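Side-chain contacts in CYTH domain-containing protein (Pyrococcus furiosus, PDB 1YEM), which is of unknown function but, as a CYTH-domain protein, probably binds a triphosphate-containing ligand and divalent metal ions inside a beta-barrel tunnel: residues Glu20-Thr25 against Leu120-Val125; Val132-Ile137 against Leu155-Glu160; Leu52-Val57 against Glu89-Val94. All coordinates share one frame; numbering follows the deposited sequence.

Contact 1 (Glu20-Thr25 against Leu120-Val125); sequences EDFLHT and LEVNRV
Glu20 OE2 lies at the edge of the Arg124 guanidinium, and the ring of Phe22 meets a methyl of Val122 obliquely. Glu20 OE2 is close to the guanidinium plane, 3.0 Å from Arg124 NH2. This is a salt bridge and also a hydrogen bond, with an N-H...O angle of 159°. The donor arrives on the syn side of the carboxylate but 33° out of its plane. The two side chains cross at about a right angle, with the carboxylate and guanidinium planes 47° apart. One oxygen makes the bond; Glu20 OE1 stays 3.9 Å from Arg124 NH2. The chain of Arg124 bends at chi3, which turns its end toward the helix. Arg124 NH2 has a second acidic partner, Asp130 OD1, on the next strand. Two acids therefore share one nitrogen, which should help to fix the rotation of the group.

Deeper in, Phe22 CE1 touches Val122 CG2 at 4.1 Å. The ring extends from the helix toward the strand because its CG is anti to the backbone N. Leu120 lies further along the same side of the strand, with CD2 4.5 Å from Phe22 CZ. Phe22 also packs on Val132, Leu155 and Leu157. The contact thus has an apolar, buried part and a charged pair at its margin. It packs helix 19-29 against strand 118-125 on the outside of the antiparallel beta barrel. An eight-stranded antiparallel barrel with helices against its outer surface is the fold expected of the CYTH family.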
loop_
_atom_site.group_PDB
_atom_site.type_symbol
_atom_site.label_atom_id
_atom_site.label_comp_id
_atom_site.label_asym_id
_atom_site.label_seq_id
_atom_site.Cartn_x
_atom_site.Cartn_y
_atom_site.Cartn_z
ATOM N N GLU B 20 -30.849 -16.586 -0.538
ATOM C CA GLU B 20 -31.788 -17.106 -1.522
ATOM C C GLU B 20 -33.102 -16.302 -1.447
ATOM O O GLU B 20 -33.415 -15.545 -2.380
ATOM C CB GLU B 20 -31.995 -18.624 -1.316
ATOM C CG GLU B 20 -30.708 -19.496 -1.565
ATOM C CD GLU B 20 -29.672 -19.492 -0.396
ATOM O OE1 GLU B 20 -29.949 -18.967 0.700
ATOM O OE2 GLU B 20 -28.569 -20.035 -0.583
ATOM N N ASP B 21 -33.829 -16.428 -0.330
ATOM C CA ASP B 21 -34.983 -15.539 -0.034
ATOM C C ASP B 21 -34.730 -14.105 -0.515
ATOM O O ASP B 21 -35.544 -13.528 -1.245
ATOM C CB ASP B 21 -35.268 -15.460 1.473
ATOM C CG ASP B 21 -35.470 -16.816 2.116
ATOM O OD1 ASP B 21 -36.104 -16.884 3.196
ATOM O OD2 ASP B 21 -34.987 -17.813 1.560
ATOM N N PHE B 22 -33.591 -13.544 -0.105
ATOM C CA PHE B 22 -33.309 -12.128 -0.312
ATOM C C PHE B 22 -33.106 -11.749 -1.768
ATOM O O PHE B 22 -33.448 -10.638 -2.166
ATOM C CB PHE B 22 -32.094 -11.677 0.503
ATOM C CG PHE B 22 -31.835 -10.210 0.411
ATOM C CD1 PHE B 22 -30.899 -9.712 -0.483
ATOM C CD2 PHE B 22 -32.572 -9.312 1.183
ATOM C CE1 PHE B 22 -30.679 -8.348 -0.587
ATOM C CE2 PHE B 22 -32.358 -7.952 1.077
ATOM C CZ PHE B 22 -31.406 -7.468 0.196
ATOM N N LEU B 23 -32.540 -12.645 -2.566
ATOM C CA LEU B 23 -32.348 -12.336 -3.996
ATOM C C LEU B 23 -33.682 -12.300 -4.759
ATOM O O LEU B 23 -33.785 -11.605 -5.775
ATOM C CB LEU B 23 -31.333 -13.286 -4.668
ATOM C CG LEU B 23 -29.901 -12.712 -4.720
ATOM C CD1 LEU B 23 -28.859 -13.796 -4.916
ATOM C CD2 LEU B 23 -29.767 -11.664 -5.817
ATOM N N HIS B 24 -34.694 -13.026 -4.269
ATOM C CA HIS B 24 -36.046 -12.877 -4.808
ATOM C C HIS B 24 -36.590 -11.496 -4.458
ATOM O O HIS B 24 -37.012 -10.755 -5.343
ATOM C CB HIS B 24 -37.020 -13.951 -4.300
ATOM C CG HIS B 24 -38.423 -13.770 -4.814
ATOM N ND1 HIS B 24 -39.493 -13.491 -3.986
ATOM C CD2 HIS B 24 -38.919 -13.788 -6.078
ATOM C CE1 HIS B 24 -40.591 -13.366 -4.717
ATOM N NE2 HIS B 24 -40.269 -13.540 -5.988
ATOM N N THR B 25 -36.573 -11.166 -3.164
ATOM C CA THR B 25 -36.989 -9.850 -2.678
ATOM C C THR B 25 -36.307 -8.724 -3.454
ATOM O O THR B 25 -36.934 -7.742 -3.816
ATOM C CB THR B 25 -36.661 -9.679 -1.181
ATOM O OG1 THR B 25 -37.195 -10.781 -0.440
ATOM C CG2 THR B 25 -37.243 -8.382 -0.641
ATOM N N LEU B 120 -26.368 -1.346 -1.992
ATOM C CA LEU B 120 -26.653 -2.628 -1.364
ATOM C C LEU B 120 -25.505 -3.579 -1.649
ATOM O O LEU B 120 -25.207 -3.866 -2.819
ATOM C CB LEU B 120 -27.926 -3.227 -1.918
ATOM C CG LEU B 120 -29.223 -2.699 -1.337
ATOM C CD1 LEU B 120 -29.416 -1.265 -1.751
ATOM C CD2 LEU B 120 -30.374 -3.550 -1.829
ATOM N N GLU B 121 -24.853 -4.052 -0.586
ATOM C CA GLU B 121 -23.755 -4.993 -0.715
ATOM C C GLU B 121 -24.180 -6.319 -0.168
ATOM O O GLU B 121 -24.231 -6.516 1.034
ATOM C CB GLU B 121 -22.514 -4.488 0.011
ATOM C CG GLU B 121 -22.047 -3.146 -0.493
ATOM C CD GLU B 121 -20.766 -2.709 0.136
ATOM O OE1 GLU B 121 -20.449 -3.156 1.264
ATOM O OE2 GLU B 121 -20.061 -1.906 -0.491
ATOM N N VAL B 122 -24.481 -7.234 -1.070
ATOM C CA VAL B 122 -24.888 -8.574 -0.705
ATOM C C VAL B 122 -23.630 -9.435 -0.501
ATOM O O VAL B 122 -22.881 -9.674 -1.433
ATOM C CB VAL B 122 -25.801 -9.175 -1.787
ATOM C CG1 VAL B 122 -26.395 -10.480 -1.321
ATOM C CG2 VAL B 122 -26.924 -8.165 -2.150
ATOM N N ASN B 123 -23.429 -9.885 0.733
ATOM C CA ASN B 123 -22.242 -10.630 1.131
ATOM C C ASN B 123 -22.529 -12.057 1.559
ATOM O O ASN B 123 -23.388 -12.312 2.418
ATOM C CB ASN B 123 -21.554 -9.924 2.292
ATOM C CG ASN B 123 -21.081 -8.573 1.922
ATOM O OD1 ASN B 123 -19.963 -8.422 1.496
ATOM N ND2 ASN B 123 -21.945 -7.579 2.033
ATOM N N ARG B 124 -21.788 -12.985 0.962
ATOM C CA ARG B 124 -21.767 -14.361 1.406
ATOM C C ARG B 124 -20.380 -14.625 1.988
ATOM O O ARG B 124 -19.389 -14.692 1.265
ATOM C CB ARG B 124 -22.081 -15.293 0.240
ATOM C CG ARG B 124 -21.853 -16.741 0.535
ATOM C CD ARG B 124 -22.745 -17.614 -0.326
ATOM N NE ARG B 124 -24.031 -17.889 0.338
ATOM C CZ ARG B 124 -24.968 -18.676 -0.159
ATOM N NH1 ARG B 124 -24.784 -19.268 -1.316
ATOM N NH2 ARG B 124 -26.090 -18.867 0.511
ATOM N N VAL B 125 -20.335 -14.770 3.297
ATOM C CA VAL B 125 -19.095 -14.743 4.053
ATOM C C VAL B 125 -18.803 -16.141 4.579
ATOM O O VAL B 125 -19.566 -16.675 5.413
ATOM C CB VAL B 125 -19.201 -13.729 5.222
ATOM C CG1 VAL B 125 -17.881 -13.609 5.975
ATOM C CG2 VAL B 125 -19.644 -12.345 4.694
#

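Contact 2 (Val132-Ile137 against Leu155-Glu160); sequences VDIEVI and LGLKEE
Leu157, Ile134 and Val132 make this contact, and Leu157 has the largest share. Its CD1 methyl does the touching. It lies 4.0 Å from Val132 CG1 and 4.2 Å from Ile134 CD1. Val132 CG1 and Ile134 CD1 are themselves 4.6 Å apart, so the three methyls form a triangle. Both pairs are plain van der Waals contacts between apolar groups. No hydrogen bond crosses here.

Ile134 reaches out with its longer branch. Its CG1 is beside the backbone N (chi1 -52°) and chi2 is extended (177°), which carries CD1 toward Leu157. Val132 offers CG1, the branch held between its backbone N and carbonyl carbon.

The segment with Leu157 follows the end of helix 141-154. A Schellman motif closes that helix: Gly156, with positive phi, is the C-prime residue, and Leu157 N bonds back to Ala152 O. The turn brings Leu157 back toward the barrel, with Leu155 just before it. The CD1 methyls of Leu155 and Leu157 are 4.6 Å apart.

Strand 129-137 is the last strand of the barrel and pairs with strand 10-17 to close it. Val132 also touches Phe15, Ile17 and Phe22, while Ile134 packs on Ile148, Val151 and Ala152 of the helix. Asp133, between them in sequence, points to the other side of the strand, where it pairs with Lys14 and bonds to Tyr167 OH.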
loop_
_atom_site.group_PDB
_atom_site.type_symbol
_atom_site.label_atom_id
_atom_site.label_comp_id
_atom_site.label_asym_id
_atom_site.label_seq_id
_atom_site.Cartn_x
_atom_site.Cartn_y
_atom_site.Cartn_z
ATOM N N VAL B 132 -26.638 -8.424 4.015
ATOM C CA VAL B 132 -26.671 -7.260 3.164
ATOM C C VAL B 132 -26.262 -6.026 3.973
ATOM O O VAL B 132 -26.747 -5.801 5.081
ATOM C CB VAL B 132 -28.048 -7.065 2.449
ATOM C CG1 VAL B 132 -29.143 -6.690 3.421
ATOM C CG2 VAL B 132 -27.912 -6.016 1.370
ATOM N N ASP B 133 -25.333 -5.267 3.411
ATOM C CA ASP B 133 -24.878 -3.997 3.962
ATOM C C ASP B 133 -25.549 -2.903 3.141
ATOM O O ASP B 133 -25.391 -2.860 1.941
ATOM C CB ASP B 133 -23.349 -3.857 3.844
ATOM C CG ASP B 133 -22.589 -4.745 4.831
ATOM O OD1 ASP B 133 -22.837 -4.615 6.041
ATOM O OD2 ASP B 133 -21.720 -5.555 4.412
ATOM N N ILE B 134 -26.314 -2.036 3.796
ATOM C CA ILE B 134 -26.988 -0.933 3.116
ATOM C C ILE B 134 -26.233 0.342 3.489
ATOM O O ILE B 134 -26.202 0.728 4.652
ATOM C CB ILE B 134 -28.498 -0.860 3.495
ATOM C CG1 ILE B 134 -29.153 -2.242 3.284
ATOM C CG2 ILE B 134 -29.194 0.179 2.657
ATOM C CD1 ILE B 134 -30.637 -2.333 3.685
ATOM N N GLU B 135 -25.615 0.968 2.492
ATOM C CA GLU B 135 -24.601 1.998 2.722
ATOM C C GLU B 135 -25.004 3.315 2.068
ATOM O O GLU B 135 -25.635 3.328 1.002
ATOM C CB GLU B 135 -23.231 1.596 2.136
ATOM C CG GLU B 135 -22.583 0.318 2.663
ATOM N N VAL B 136 -24.610 4.411 2.713
ATOM C CA VAL B 136 -24.703 5.751 2.152
ATOM C C VAL B 136 -23.425 6.529 2.524
ATOM O O VAL B 136 -23.023 6.559 3.698
ATOM C CB VAL B 136 -25.919 6.514 2.718
ATOM C CG1 VAL B 136 -25.956 7.930 2.173
ATOM C CG2 VAL B 136 -27.249 5.775 2.413
ATOM N N ILE B 137 -22.780 7.142 1.535
ATOM C CA ILE B 137 -21.680 8.064 1.806
ATOM C C ILE B 137 -22.259 9.471 1.983
ATOM O O ILE B 137 -22.653 10.113 1.012
ATOM C CB ILE B 137 -20.619 8.056 0.699
ATOM C CG1 ILE B 137 -19.998 6.661 0.572
ATOM C CG2 ILE B 137 -19.517 9.074 1.021
ATOM C CD1 ILE B 137 -19.172 6.474 -0.688
ATOM N N LEU B 155 -37.516 -3.662 1.844
ATOM C CA LEU B 155 -37.088 -5.036 1.540
ATOM C C LEU B 155 -37.512 -6.036 2.604
ATOM O O LEU B 155 -37.085 -7.196 2.564
ATOM C CB LEU B 155 -35.554 -5.091 1.379
ATOM C CG LEU B 155 -34.989 -4.278 0.210
ATOM C CD1 LEU B 155 -33.494 -4.213 0.291
ATOM C CD2 LEU B 155 -35.428 -4.881 -1.111
ATOM N N GLY B 156 -38.326 -5.595 3.566
ATOM C CA GLY B 156 -38.872 -6.481 4.588
ATOM C C GLY B 156 -37.900 -6.842 5.695
ATOM O O GLY B 156 -38.066 -7.870 6.348
ATOM N N LEU B 157 -36.898 -5.991 5.929
ATOM C CA LEU B 157 -35.879 -6.251 6.966
ATOM C C LEU B 157 -36.239 -5.531 8.266
ATOM O O LEU B 157 -36.794 -4.428 8.247
ATOM C CB LEU B 157 -34.487 -5.833 6.477
ATOM C CG LEU B 157 -33.952 -6.566 5.237
ATOM C CD1 LEU B 157 -32.847 -5.791 4.545
ATOM C CD2 LEU B 157 -33.472 -7.934 5.623
ATOM N N LYS B 158 -35.905 -6.163 9.386
ATOM C CA LYS B 158 -36.320 -5.711 10.710
ATOM C C LYS B 158 -35.124 -5.372 11.580
ATOM O O LYS B 158 -34.015 -5.790 11.304
ATOM C CB LYS B 158 -37.136 -6.814 11.411
ATOM C CG LYS B 158 -38.372 -7.281 10.639
ATOM C CD LYS B 158 -39.220 -8.255 11.451
ATOM N N GLU B 159 -35.380 -4.637 12.659
ATOM C CA GLU B 159 -34.365 -4.313 13.647
ATOM C C GLU B 159 -33.695 -5.590 14.160
ATOM O O GLU B 159 -32.491 -5.620 14.358
ATOM C CB GLU B 159 -34.979 -3.506 14.811
ATOM C CG GLU B 159 -34.124 -2.323 15.283
ATOM C CD GLU B 159 -32.841 -2.752 16.003
ATOM O OE1 GLU B 159 -31.752 -2.256 15.619
ATOM O OE2 GLU B 159 -32.923 -3.584 16.949
ATOM N N GLU B 160 -34.482 -6.645 14.341
ATOM C CA GLU B 160 -33.965 -7.929 14.834
ATOM C C GLU B 160 -32.980 -8.604 13.863
ATOM O O GLU B 160 -32.205 -9.467 14.270
ATOM C CB GLU B 160 -35.115 -8.894 15.161
ATOM C CG GLU B 160 -36.120 -9.089 14.020
ATOM C CD GLU B 160 -36.966 -10.351 14.166
ATOM O OE1 GLU B 160 -37.121 -10.851 15.308
ATOM O OE2 GLU B 160 -37.479 -10.846 13.128
#

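Contact 3 (Leu52-Val57 against Glu89-Val94); sequences LRIRGV and EKAVEV
Helix 88-97 packs on the outer surface of the CYTH beta barrel, and here Ala91 and Val92 meet Ile54 of strand 50-57. Ile54 carries the strand side of the contact alone. Its CG2 methyl is 4.2 Å from Ala91 CB. The other branch comes to the same methyl from a second direction, with Ile54 CD1 4.3 Å from Ala91 CB. The bend at chi2 (-49°) folds CD1 round to this position, so the alanine methyl faces both ends of the isoleucine.

Val92 comes from one side of the helix rather than head on. Its CG2 is 4.5 Å from Ile54 CB and about as far from Ile54 CG1 and CG2. The backbones are near each other: Ile54 CA is 7.1 Å from Val92 CA, consistent with the small side chain of Ala91 at the interface. Ile85, at the end of the preceding strand, touches both Ile54 and Ala91. Phe83 of the second subunit also packs on Ala91, so the helix lies between its own barrel and the second subunit.

The neighbours of Ile54 in sequence, Arg53 and Arg55, point to the opposite side of the strand, into the barrel. Asp41 forms a salt bridge with Arg55. Such basic residues are consistent with a tunnel for a phosphate-rich ligand, as in relatives. Their guanidinium groups overlap, with Arg55 NH1 3.2 Å above the centre of the Arg53 guanidinium plane.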
loop_
_atom_site.group_PDB
_atom_site.type_symbol
_atom_site.label_atom_id
_atom_site.label_comp_id
_atom_site.label_asym_id
_atom_site.label_seq_id
_atom_site.Cartn_x
_atom_site.Cartn_y
_atom_site.Cartn_z
ATOM N N LEU B 52 -7.358 -1.889 9.881
ATOM C CA LEU B 52 -6.324 -1.953 8.871
ATOM C C LEU B 52 -6.442 -3.275 8.216
ATOM O O LEU B 52 -6.386 -4.286 8.893
ATOM C CB LEU B 52 -4.921 -1.823 9.509
ATOM C CG LEU B 52 -3.712 -1.968 8.558
ATOM C CD1 LEU B 52 -3.698 -0.852 7.509
ATOM C CD2 LEU B 52 -2.407 -1.980 9.347
ATOM N N ARG B 53 -6.622 -3.275 6.901
ATOM C CA ARG B 53 -6.707 -4.523 6.148
ATOM C C ARG B 53 -6.191 -4.410 4.728
ATOM O O ARG B 53 -6.247 -3.339 4.099
ATOM C CB ARG B 53 -8.152 -5.068 6.114
ATOM C CG ARG B 53 -9.127 -4.267 5.281
ATOM C CD ARG B 53 -10.151 -5.141 4.591
ATOM N NE ARG B 53 -11.476 -4.543 4.713
ATOM C CZ ARG B 53 -11.938 -3.533 3.980
ATOM N NH1 ARG B 53 -11.222 -2.995 3.008
ATOM N NH2 ARG B 53 -13.146 -3.079 4.209
ATOM N N ILE B 54 -5.685 -5.538 4.241
ATOM C CA ILE B 54 -5.302 -5.701 2.853
ATOM C C ILE B 54 -6.368 -6.587 2.223
ATOM O O ILE B 54 -6.686 -7.647 2.750
ATOM C CB ILE B 54 -3.906 -6.377 2.699
ATOM C CG1 ILE B 54 -2.842 -5.651 3.552
ATOM C CG2 ILE B 54 -3.477 -6.414 1.246
ATOM C CD1 ILE B 54 -2.803 -4.155 3.391
ATOM N N ARG B 55 -6.918 -6.138 1.109
ATOM C CA ARG B 55 -7.943 -6.883 0.415
ATOM C C ARG B 55 -7.409 -7.300 -0.917
ATOM O O ARG B 55 -6.893 -6.467 -1.647
ATOM C CB ARG B 55 -9.223 -6.018 0.204
ATOM C CG ARG B 55 -10.266 -6.624 -0.806
ATOM C CD ARG B 55 -11.620 -5.864 -0.784
ATOM N NE ARG B 55 -12.287 -6.050 0.495
ATOM C CZ ARG B 55 -13.298 -5.319 0.959
ATOM N NH1 ARG B 55 -13.791 -5.578 2.172
ATOM N NH2 ARG B 55 -13.824 -4.358 0.246
ATOM N N GLY B 56 -7.575 -8.582 -1.247
ATOM C CA GLY B 56 -7.358 -9.061 -2.611
ATOM C C GLY B 56 -8.675 -9.454 -3.259
ATOM O O GLY B 56 -9.513 -10.047 -2.622
ATOM N N VAL B 57 -8.856 -9.091 -4.522
ATOM C CA VAL B 57 -10.072 -9.409 -5.272
ATOM C C VAL B 57 -9.689 -10.332 -6.440
ATOM O O VAL B 57 -9.359 -9.867 -7.547
ATOM C CB VAL B 57 -10.794 -8.130 -5.803
ATOM C CG1 VAL B 57 -12.113 -8.508 -6.468
ATOM C CG2 VAL B 57 -11.049 -7.128 -4.679
ATOM N N GLU B 89 0.503 -10.060 -1.616
ATOM C CA GLU B 89 1.372 -10.840 -0.740
ATOM C C GLU B 89 2.478 -9.957 -0.172
ATOM O O GLU B 89 2.759 -10.012 1.011
ATOM C CB GLU B 89 1.953 -12.049 -1.485
ATOM C CG GLU B 89 0.899 -13.023 -2.098
ATOM C CD GLU B 89 0.133 -13.876 -1.049
ATOM O OE1 GLU B 89 -0.614 -14.804 -1.479
ATOM O OE2 GLU B 89 0.268 -13.628 0.189
ATOM N N LYS B 90 3.065 -9.113 -1.016
ATOM C CA LYS B 90 4.126 -8.198 -0.587
ATOM C C LYS B 90 3.676 -7.209 0.478
ATOM O O LYS B 90 4.442 -6.889 1.393
ATOM C CB LYS B 90 4.680 -7.430 -1.782
ATOM C CG LYS B 90 5.560 -8.265 -2.678
ATOM C CD LYS B 90 6.081 -7.427 -3.820
ATOM C CE LYS B 90 7.168 -8.148 -4.605
ATOM N NZ LYS B 90 7.477 -7.359 -5.829
ATOM N N ALA B 91 2.433 -6.720 0.357
ATOM C CA ALA B 91 1.862 -5.823 1.359
ATOM C C ALA B 91 1.698 -6.534 2.689
ATOM O O ALA B 91 1.939 -5.958 3.752
ATOM C CB ALA B 91 0.531 -5.276 0.885
ATOM N N VAL B 92 1.284 -7.791 2.640
ATOM C CA VAL B 92 1.077 -8.535 3.864
ATOM C C VAL B 92 2.447 -8.696 4.537
ATOM O O VAL B 92 2.588 -8.453 5.742
ATOM C CB VAL B 92 0.414 -9.937 3.603
ATOM C CG1 VAL B 92 0.399 -10.759 4.884
ATOM C CG2 VAL B 92 -1.018 -9.781 3.035
ATOM N N GLU B 93 3.435 -9.095 3.726
ATOM C CA GLU B 93 4.832 -9.239 4.146
ATOM C C GLU B 93 5.358 -7.974 4.806
ATOM O O GLU B 93 5.830 -8.001 5.946
ATOM C CB GLU B 93 5.705 -9.598 2.940
ATOM C CG GLU B 93 7.146 -9.937 3.313
ATOM C CD GLU B 93 8.030 -10.211 2.124
ATOM O OE1 GLU B 93 7.518 -10.407 0.992
ATOM O OE2 GLU B 93 9.256 -10.241 2.329
ATOM N N VAL B 94 5.232 -6.850 4.114
ATOM C CA VAL B 94 5.712 -5.600 4.665
ATOM C C VAL B 94 5.144 -5.364 6.064
ATOM O O VAL B 94 5.886 -5.048 6.984
ATOM C CB VAL B 94 5.427 -4.409 3.725
ATOM C CG1 VAL B 94 5.639 -3.063 4.438
ATOM C CG2 VAL B 94 6.321 -4.490 2.494
#

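Contacts 1 and 2 are neighbours, with centres 11 Å apart. Their strands pair in the sheet, where Glu121 N is 2.8 Å from Asp133 O, a probable hydrogen bond. Phe22 joins the two contacts into one apolar cluster on the outer face of the barrel. Contact 3 lies across the chain's centre, about 27 Å and 29 Å from them between centres, yet on the same closed sheet. Along the chain it is nested within the loop closed by contact 1. All three pack elements outside the barrel. The inward-facing Arg53, Arg55, Asn123 and Asp133 of these strands probably line the tunnel expected of this family.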